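Long-range contact in protein yjcS (Bacillus subtilis, PDB 1Q8B), which is of unknown function but belongs to the antibiotic biosynthesis monooxygenase family of dimeric alpha+beta barrel proteins, which suggests an enzymatic role: residues Ile31-Glu45 with Lys81-Thr93. Residues are numbered along the deposited sequence; the frame is centred on the assembly and turned at random.
Sequences IMKEFKKLEEETNKE and KKHTIDVQKQELT
His83 carries its imidazole between backbone N and carbonyl carbon (chi1 55°), which turns the ring out to 31-45, while Glu45, extended beyond CG (chi2 -179°), reaches back to meet it. The resulting bond from His83 NE2 to Glu45 OE1 is short, 2.8 Å, and nearly straight at 167°; it leaves in the plane of the ring and arrives on the anti side of the carboxylate. His78 ND1 is also hydrogen-bonded to Glu45 OE1, so two imidazoles meet at this one oxygen of a buried glutamate. The His83 ring has a neighbour on each face as well: Glu41 CB makes a CH-pi contact over one, 3.7 Å from the centroid of the His83 ring, and Lys81 CB, from the same segment as the histidine, lies over the rim of the opposite face.

Next to the histidine the packing becomes mainly apolar. Leu38 lays CD1 beside the edge of His83 and 3.8 Å from Thr84 CA, and its CB meets Val87 CG2 at 4.0 Å. Farther along, Phe35 CZ touches Thr93 CG2 at 4.0 Å and Leu92 approaches Ile31. On the flank, Gln90 NE2 donates to Glu34 OE1 over 2.9 Å, in its own amide plane but from above the carboxylate; Lys37 forms a salt bridge with the other oxygen of Glu34.

The axes of 31-42 and 82-88 run nearly antiparallel, 9.6 Å apart at closest approach, an example of helices paired beside the antiparallel sheet of a ferredoxin-like fold. Phe35 and Thr93 both rest on Leu20 of strand 13-22, Glu45 touches Trp69 of strand 62-69, and Lys81 NZ hydrogen-bonds to the carbonyl O of Val95, in strand 93-103 of the second subunit.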
ATOM      1  N   ILE A  31      14.345  16.570  -5.902  1.00 26.82           N
ATOM      2  CA  ILE A  31      13.712  15.267  -6.034  1.00 26.01           C
ATOM      3  C   ILE A  31      14.300  14.267  -5.046  1.00 25.67           C
ATOM      4  O   ILE A  31      13.563  13.562  -4.359  1.00 25.29           O
ATOM      5  CB  ILE A  31      13.861  14.719  -7.476  1.00 26.10           C
ATOM      6  CG1 ILE A  31      13.085  15.616  -8.454  1.00 25.61           C
ATOM      7  CG2 ILE A  31      13.366  13.271  -7.540  1.00 25.38           C
ATOM      8  CD1 ILE A  31      13.334  15.312  -9.926  1.00 24.90           C
HETATM    9  N   MSE A  32      15.624  14.215  -4.957  1.00 25.82           N
HETATM   10  CA  MSE A  32      16.260  13.281  -4.039  1.00 26.26           C
HETATM   11  C   MSE A  32      15.913  13.532  -2.578  1.00 26.32           C
HETATM   12  O   MSE A  32      15.880  12.595  -1.788  1.00 26.21           O
HETATM   13  CB  MSE A  32      17.777  13.281  -4.230  1.00 27.04           C
HETATM   14  CG  MSE A  32      18.231  12.490  -5.446  1.00 27.43           C
HETATM   15 SE   MSE A  32      17.458  10.683  -5.523  1.00 31.48          SE
HETATM   16  CE  MSE A  32      17.954  10.049  -3.758  1.00 28.15           C
ATOM     17  N   LYS A  33      15.654  14.785  -2.210  1.00 27.00           N
ATOM     18  CA  LYS A  33      15.289  15.087  -0.827  1.00 27.37           C
ATOM     19  C   LYS A  33      13.982  14.391  -0.487  1.00 26.82           C
ATOM     20  O   LYS A  33      13.801  13.898   0.626  1.00 26.78           O
ATOM     21  CB  LYS A  33      15.141  16.594  -0.612  1.00 29.22           C
ATOM     22  CG  LYS A  33      16.465  17.315  -0.448  1.00 31.45           C
ATOM     23  CD  LYS A  33      16.259  18.798  -0.175  1.00 33.46           C
ATOM     24  CE  LYS A  33      17.581  19.484   0.157  1.00 34.73           C
ATOM     25  NZ  LYS A  33      18.593  19.337  -0.930  1.00 35.82           N
ATOM     26  N   GLU A  34      13.070  14.351  -1.455  1.00 26.19           N
ATOM     27  CA  GLU A  34      11.784  13.696  -1.261  1.00 25.05           C
ATOM     28  C   GLU A  34      12.004  12.205  -1.107  1.00 24.07           C
ATOM     29  O   GLU A  34      11.343  11.550  -0.298  1.00 23.57           O
ATOM     30  CB  GLU A  34      10.851  13.968  -2.444  1.00 25.61           C
ATOM     31  CG  GLU A  34      10.160  15.305  -2.351  1.00 26.44           C
ATOM     32  CD  GLU A  34       9.394  15.455  -1.043  1.00 27.29           C
ATOM     33  OE1 GLU A  34       8.383  14.744  -0.854  1.00 26.76           O
ATOM     34  OE2 GLU A  34       9.816  16.276  -0.198  1.00 28.24           O
ATOM     35  N   PHE A  35      12.940  11.664  -1.882  1.00 23.44           N
ATOM     36  CA  PHE A  35      13.229  10.244  -1.783  1.00 22.69           C
ATOM     37  C   PHE A  35      13.956   9.906  -0.482  1.00 22.65           C
ATOM     38  O   PHE A  35      13.806   8.807   0.049  1.00 22.70           O
ATOM     39  CB  PHE A  35      14.016   9.773  -3.009  1.00 22.03           C
ATOM     40  CG  PHE A  35      13.137   9.429  -4.176  1.00 21.18           C
ATOM     41  CD1 PHE A  35      12.602  10.424  -4.981  1.00 20.94           C
ATOM     42  CD2 PHE A  35      12.767   8.114  -4.412  1.00 20.48           C
ATOM     43  CE1 PHE A  35      11.711  10.115  -5.993  1.00 20.93           C
ATOM     44  CE2 PHE A  35      11.879   7.796  -5.420  1.00 20.03           C
ATOM     45  CZ  PHE A  35      11.349   8.797  -6.210  1.00 20.63           C
ATOM     46  N   LYS A  36      14.728  10.849   0.046  1.00 22.29           N
ATOM     47  CA  LYS A  36      15.417  10.597   1.301  1.00 22.88           C
ATOM     48  C   LYS A  36      14.415  10.600   2.446  1.00 22.52           C
ATOM     49  O   LYS A  36      14.532   9.814   3.382  1.00 21.79           O
ATOM     50  CB  LYS A  36      16.513  11.635   1.529  1.00 24.21           C
ATOM     51  CG  LYS A  36      17.719  11.402   0.628  1.00 26.52           C
ATOM     52  CD  LYS A  36      18.275   9.996   0.850  1.00 28.32           C
ATOM     53  CE  LYS A  36      19.254   9.568  -0.228  1.00 28.96           C
ATOM     54  NZ  LYS A  36      19.700   8.166   0.030  1.00 30.17           N
ATOM     55  N   LYS A  37      13.415  11.474   2.373  1.00 22.53           N
ATOM     56  CA  LYS A  37      12.403  11.505   3.419  1.00 22.91           C
ATOM     57  C   LYS A  37      11.614  10.205   3.345  1.00 22.24           C
ATOM     58  O   LYS A  37      11.303   9.593   4.374  1.00 22.58           O
ATOM     59  CB  LYS A  37      11.467  12.699   3.238  1.00 24.86           C
ATOM     60  CG  LYS A  37      12.160  14.054   3.377  1.00 28.38           C
ATOM     61  CD  LYS A  37      11.171  15.172   3.688  1.00 30.89           C
ATOM     62  CE  LYS A  37      10.059  15.242   2.651  1.00 32.90           C
ATOM     63  NZ  LYS A  37       8.995  16.222   3.034  1.00 35.69           N
ATOM     64  N   LEU A  38      11.296   9.781   2.122  1.00 21.23           N
ATOM     65  CA  LEU A  38      10.563   8.533   1.915  1.00 20.29           C
ATOM     66  C   LEU A  38      11.384   7.369   2.453  1.00 20.09           C
ATOM     67  O   LEU A  38      10.856   6.492   3.131  1.00 19.32           O
ATOM     68  CB  LEU A  38      10.280   8.308   0.429  1.00 19.93           C
ATOM     69  CG  LEU A  38       9.655   6.952   0.086  1.00 19.89           C
ATOM     70  CD1 LEU A  38       8.287   6.826   0.746  1.00 19.13           C
ATOM     71  CD2 LEU A  38       9.542   6.815  -1.422  1.00 19.55           C
ATOM     72  N   GLU A  39      12.681   7.372   2.144  1.00 20.06           N
ATOM     73  CA  GLU A  39      13.580   6.323   2.600  1.00 20.94           C
ATOM     74  C   GLU A  39      13.586   6.245   4.118  1.00 21.92           C
ATOM     75  O   GLU A  39      13.553   5.159   4.701  1.00 21.59           O
ATOM     76  CB  GLU A  39      15.007   6.575   2.093  1.00 20.41           C
ATOM     77  CG  GLU A  39      16.051   5.711   2.791  1.00 20.15           C
ATOM     78  CD  GLU A  39      17.394   5.677   2.080  1.00 20.62           C
ATOM     79  OE1 GLU A  39      18.360   5.146   2.669  1.00 20.86           O
ATOM     80  OE2 GLU A  39      17.488   6.166   0.934  1.00 20.90           O
ATOM     81  N   GLU A  40      13.619   7.404   4.761  1.00 23.35           N
ATOM     82  CA  GLU A  40      13.641   7.446   6.212  1.00 25.27           C
ATOM     83  C   GLU A  40      12.384   6.846   6.829  1.00 24.88           C
ATOM     84  O   GLU A  40      12.459   6.083   7.796  1.00 24.68           O
ATOM     85  CB  GLU A  40      13.808   8.881   6.696  1.00 27.77           C
ATOM     86  CG  GLU A  40      14.141   8.948   8.164  1.00 33.10           C
ATOM     87  CD  GLU A  40      14.216  10.362   8.671  1.00 36.35           C
ATOM     88  OE1 GLU A  40      14.980  11.161   8.079  1.00 38.59           O
ATOM     89  OE2 GLU A  40      13.513  10.667   9.662  1.00 38.36           O
ATOM     90  N   GLU A  41      11.230   7.183   6.267  1.00 24.59           N
ATOM     91  CA  GLU A  41       9.969   6.672   6.784  1.00 24.94           C
ATOM     92  C   GLU A  41       9.693   5.203   6.449  1.00 24.23           C
ATOM     93  O   GLU A  41       9.156   4.475   7.285  1.00 23.70           O
ATOM     94  CB  GLU A  41       8.802   7.550   6.301  1.00 26.25           C
ATOM     95  CG  GLU A  41       8.722   8.907   6.996  1.00 28.28           C
ATOM     96  CD  GLU A  41       8.749   8.784   8.521  1.00 29.97           C
ATOM     97  OE1 GLU A  41       7.763   8.277   9.104  1.00 30.04           O
ATOM     98  OE2 GLU A  41       9.769   9.185   9.135  1.00 30.80           O
ATOM     99  N   THR A  42      10.064   4.749   5.250  1.00 23.90           N
ATOM    100  CA  THR A  42       9.789   3.352   4.907  1.00 23.53           C
ATOM    101  C   THR A  42      10.702   2.382   5.661  1.00 22.79           C
ATOM    102  O   THR A  42      10.332   1.227   5.878  1.00 22.73           O
ATOM    103  CB  THR A  42       9.848   3.076   3.355  1.00 23.39           C
ATOM    104  OG1 THR A  42      11.173   2.732   2.964  1.00 25.67           O
ATOM    105  CG2 THR A  42       9.415   4.287   2.574  1.00 22.28           C
ATOM    106  N   ASN A  43      11.884   2.833   6.079  1.00 22.32           N
ATOM    107  CA  ASN A  43      12.769   1.954   6.841  1.00 22.26           C
ATOM    108  C   ASN A  43      12.183   1.690   8.224  1.00 22.40           C
ATOM    109  O   ASN A  43      12.593   0.764   8.916  1.00 22.48           O
ATOM    110  CB  ASN A  43      14.169   2.554   6.983  1.00 21.37           C
ATOM    111  CG  ASN A  43      15.078   2.188   5.820  1.00 21.38           C
ATOM    112  OD1 ASN A  43      15.330   3.001   4.933  1.00 21.94           O
ATOM    113  ND2 ASN A  43      15.563   0.952   5.814  1.00 20.08           N
ATOM    114  N   LYS A  44      11.216   2.508   8.619  1.00 23.43           N
ATOM    115  CA  LYS A  44      10.561   2.345   9.910  1.00 24.61           C
ATOM    116  C   LYS A  44       9.357   1.413   9.799  1.00 24.75           C
ATOM    117  O   LYS A  44       8.812   0.988  10.817  1.00 25.18           O
ATOM    118  CB  LYS A  44      10.086   3.692  10.455  1.00 25.51           C
ATOM    119  CG  LYS A  44      11.180   4.693  10.770  1.00 27.07           C
ATOM    120  CD  LYS A  44      10.540   6.017  11.161  1.00 28.54           C
ATOM    121  CE  LYS A  44      11.552   7.123  11.360  1.00 29.66           C
ATOM    122  NZ  LYS A  44      10.850   8.425  11.582  1.00 31.24           N
ATOM    123  N   GLU A  45       8.925   1.115   8.573  1.00 24.43           N
ATOM    124  CA  GLU A  45       7.791   0.216   8.387  1.00 24.41           C
ATOM    125  C   GLU A  45       8.214  -1.131   8.939  1.00 25.29           C
ATOM    126  O   GLU A  45       9.357  -1.557   8.757  1.00 24.85           O
ATOM    127  CB  GLU A  45       7.432   0.062   6.911  1.00 23.59           C
ATOM    128  CG  GLU A  45       7.060   1.355   6.213  1.00 23.12           C
ATOM    129  CD  GLU A  45       6.690   1.139   4.752  1.00 22.48           C
ATOM    130  OE1 GLU A  45       6.655   2.133   3.993  1.00 22.22           O
ATOM    131  OE2 GLU A  45       6.432  -0.022   4.366  1.00 21.74           O
ATOM    132  N   LYS A  81       0.779   3.193   2.777  1.00 20.41           N
ATOM    133  CA  LYS A  81       1.270   4.180   3.734  1.00 21.03           C
ATOM    134  C   LYS A  81       1.145   5.577   3.146  1.00 22.04           C
ATOM    135  O   LYS A  81       1.365   5.773   1.951  1.00 22.63           O
ATOM    136  CB  LYS A  81       2.739   3.919   4.063  1.00 20.56           C
ATOM    137  CG  LYS A  81       3.041   2.521   4.560  1.00 20.21           C
ATOM    138  CD  LYS A  81       2.344   2.235   5.865  1.00 18.96           C
ATOM    139  CE  LYS A  81       2.830   0.923   6.437  1.00 19.18           C
ATOM    140  NZ  LYS A  81       2.125   0.587   7.707  1.00 19.43           N
ATOM    141  N   LYS A  82       0.805   6.548   3.985  1.00 22.92           N
ATOM    142  CA  LYS A  82       0.654   7.919   3.524  1.00 23.54           C
ATOM    143  C   LYS A  82       1.973   8.527   3.052  1.00 23.17           C
ATOM    144  O   LYS A  82       1.983   9.314   2.110  1.00 23.45           O
ATOM    145  CB  LYS A  82       0.067   8.800   4.628  1.00 25.52           C
ATOM    146  CG  LYS A  82      -0.034  10.259   4.213  1.00 27.62           C
ATOM    147  CD  LYS A  82      -0.408  11.184   5.360  1.00 29.43           C
ATOM    148  CE  LYS A  82      -0.506  12.621   4.860  1.00 29.84           C
ATOM    149  NZ  LYS A  82      -1.512  12.708   3.750  1.00 31.55           N
ATOM    150  N   HIS A  83       3.083   8.178   3.703  1.00 22.89           N
ATOM    151  CA  HIS A  83       4.374   8.733   3.298  1.00 22.24           C
ATOM    152  C   HIS A  83       4.754   8.270   1.898  1.00 21.97           C
ATOM    153  O   HIS A  83       5.460   8.969   1.170  1.00 22.48           O
ATOM    154  CB  HIS A  83       5.493   8.392   4.306  1.00 21.95           C
ATOM    155  CG  HIS A  83       5.661   6.928   4.585  1.00 22.27           C
ATOM    156  ND1 HIS A  83       5.365   6.368   5.810  1.00 21.26           N
ATOM    157  CD2 HIS A  83       6.136   5.919   3.817  1.00 22.11           C
ATOM    158  CE1 HIS A  83       5.649   5.078   5.785  1.00 21.34           C
ATOM    159  NE2 HIS A  83       6.119   4.781   4.586  1.00 21.57           N
ATOM    160  N   THR A  84       4.269   7.096   1.514  1.00 21.41           N
ATOM    161  CA  THR A  84       4.543   6.575   0.187  1.00 20.67           C
ATOM    162  C   THR A  84       3.641   7.287  -0.815  1.00 21.07           C
ATOM    163  O   THR A  84       4.111   7.805  -1.826  1.00 21.30           O
ATOM    164  CB  THR A  84       4.273   5.074   0.120  1.00 19.83           C
ATOM    165  OG1 THR A  84       5.099   4.403   1.078  1.00 19.73           O
ATOM    166  CG2 THR A  84       4.584   4.542  -1.262  1.00 19.63           C
ATOM    167  N   ILE A  85       2.345   7.331  -0.525  1.00 21.71           N
ATOM    168  CA  ILE A  85       1.384   7.980  -1.413  1.00 22.17           C
ATOM    169  C   ILE A  85       1.697   9.466  -1.622  1.00 22.80           C
ATOM    170  O   ILE A  85       1.460  10.009  -2.704  1.00 23.18           O
ATOM    171  CB  ILE A  85      -0.053   7.817  -0.871  1.00 21.82           C
ATOM    172  CG1 ILE A  85      -0.431   6.336  -0.869  1.00 21.84           C
ATOM    173  CG2 ILE A  85      -1.031   8.605  -1.721  1.00 22.15           C
ATOM    174  CD1 ILE A  85      -1.719   6.027  -0.129  1.00 21.99           C
ATOM    175  N   ASP A  86       2.236  10.121  -0.597  1.00 23.30           N
ATOM    176  CA  ASP A  86       2.589  11.536  -0.703  1.00 24.13           C
ATOM    177  C   ASP A  86       3.588  11.781  -1.838  1.00 24.38           C
ATOM    178  O   ASP A  86       3.454  12.736  -2.599  1.00 24.64           O
ATOM    179  CB  ASP A  86       3.181  12.033   0.618  1.00 25.59           C
ATOM    180  CG  ASP A  86       2.119  12.362   1.654  1.00 26.93           C
ATOM    181  OD1 ASP A  86       2.488  12.577   2.832  1.00 27.04           O
ATOM    182  OD2 ASP A  86       0.922  12.418   1.288  1.00 28.27           O
ATOM    183  N   VAL A  87       4.594  10.922  -1.946  1.00 24.53           N
ATOM    184  CA  VAL A  87       5.597  11.057  -3.001  1.00 24.83           C
ATOM    185  C   VAL A  87       4.965  10.700  -4.347  1.00 25.65           C
ATOM    186  O   VAL A  87       5.222  11.333  -5.371  1.00 25.03           O
ATOM    187  CB  VAL A  87       6.800  10.116  -2.744  1.00 24.40           C
ATOM    188  CG1 VAL A  87       7.814  10.228  -3.879  1.00 24.22           C
ATOM    189  CG2 VAL A  87       7.449  10.460  -1.419  1.00 24.02           C
ATOM    190  N   GLN A  88       4.122   9.675  -4.318  1.00 26.68           N
ATOM    191  CA  GLN A  88       3.429   9.174  -5.496  1.00 27.73           C
ATOM    192  C   GLN A  88       2.575  10.264  -6.153  1.00 27.35           C
ATOM    193  O   GLN A  88       2.582  10.425  -7.375  1.00 27.44           O
ATOM    194  CB  GLN A  88       2.566   7.989  -5.068  1.00 29.57           C
ATOM    195  CG  GLN A  88       2.103   7.077  -6.166  1.00 32.34           C
ATOM    196  CD  GLN A  88       1.441   5.818  -5.613  1.00 34.55           C
ATOM    197  OE1 GLN A  88       0.864   5.023  -6.364  1.00 36.17           O
ATOM    198  NE2 GLN A  88       1.523   5.630  -4.293  1.00 35.12           N
ATOM    199  N   LYS A  89       1.854  11.018  -5.332  1.00 26.98           N
ATOM    200  CA  LYS A  89       0.990  12.087  -5.817  1.00 26.58           C
ATOM    201  C   LYS A  89       1.750  13.200  -6.532  1.00 26.29           C
ATOM    202  O   LYS A  89       1.154  13.994  -7.258  1.00 26.37           O
ATOM    203  CB  LYS A  89       0.187  12.659  -4.646  1.00 27.35           C
ATOM    204  CG  LYS A  89      -0.757  11.641  -4.017  1.00 28.33           C
ATOM    205  CD  LYS A  89      -1.164  12.019  -2.599  1.00 30.11           C
ATOM    206  CE  LYS A  89      -1.976  13.302  -2.549  1.00 31.17           C
ATOM    207  NZ  LYS A  89      -2.437  13.589  -1.155  1.00 31.77           N
ATOM    208  N   GLN A  90       3.064  13.256  -6.331  1.00 25.96           N
ATOM    209  CA  GLN A  90       3.902  14.278  -6.962  1.00 25.58           C
ATOM    210  C   GLN A  90       4.251  13.931  -8.406  1.00 25.55           C
ATOM    211  O   GLN A  90       4.734  14.778  -9.156  1.00 25.57           O
ATOM    212  CB  GLN A  90       5.187  14.484  -6.150  1.00 25.37           C
ATOM    213  CG  GLN A  90       4.930  15.067  -4.773  1.00 25.65           C
ATOM    214  CD  GLN A  90       6.194  15.293  -3.976  1.00 25.51           C
ATOM    215  OE1 GLN A  90       7.082  16.029  -4.396  1.00 26.74           O
ATOM    216  NE2 GLN A  90       6.280  14.660  -2.816  1.00 25.63           N
ATOM    217  N   GLU A  91       4.015  12.678  -8.785  1.00 25.18           N
ATOM    218  CA  GLU A  91       4.286  12.218 -10.141  1.00 25.42           C
ATOM    219  C   GLU A  91       5.687  12.597 -10.599  1.00 24.62           C
ATOM    220  O   GLU A  91       5.863  13.152 -11.681  1.00 24.73           O
ATOM    221  CB  GLU A  91       3.270  12.826 -11.102  1.00 27.10           C
ATOM    222  CG  GLU A  91       1.832  12.581 -10.713  1.00 30.39           C
ATOM    223  CD  GLU A  91       0.872  13.469 -11.480  1.00 32.48           C
ATOM    224  OE1 GLU A  91      -0.353  13.331 -11.273  1.00 34.26           O
ATOM    225  OE2 GLU A  91       1.339  14.307 -12.286  1.00 34.25           O
ATOM    226  N   LEU A  92       6.684  12.285  -9.782  1.00 23.56           N
ATOM    227  CA  LEU A  92       8.065  12.615 -10.109  1.00 23.05           C
ATOM    228  C   LEU A  92       8.733  11.545 -10.956  1.00 22.78           C
ATOM    229  O   LEU A  92       9.658  11.834 -11.715  1.00 22.93           O
ATOM    230  CB  LEU A  92       8.864  12.798  -8.822  1.00 22.68           C
ATOM    231  CG  LEU A  92       8.344  13.864  -7.854  1.00 23.02           C
ATOM    232  CD1 LEU A  92       9.038  13.721  -6.499  1.00 22.42           C
ATOM    233  CD2 LEU A  92       8.568  15.246  -8.465  1.00 22.88           C
ATOM    234  N   THR A  93       8.251  10.312 -10.833  1.00 22.32           N
ATOM    235  CA  THR A  93       8.838   9.186 -11.553  1.00 22.00           C
ATOM    236  C   THR A  93       7.824   8.152 -12.040  1.00 22.01           C
ATOM    237  O   THR A  93       6.622   8.260 -11.812  1.00 22.01           O
ATOM    238  CB  THR A  93       9.808   8.398 -10.634  1.00 21.97           C
ATOM    239  OG1 THR A  93       9.074   7.893  -9.507  1.00 21.74           O
ATOM    240  CG2 THR A  93      10.938   9.284 -10.128  1.00 21.17           C
TER
HETATM  241  O   HOH W   1       5.552   7.998   8.151  1.00 30.77           O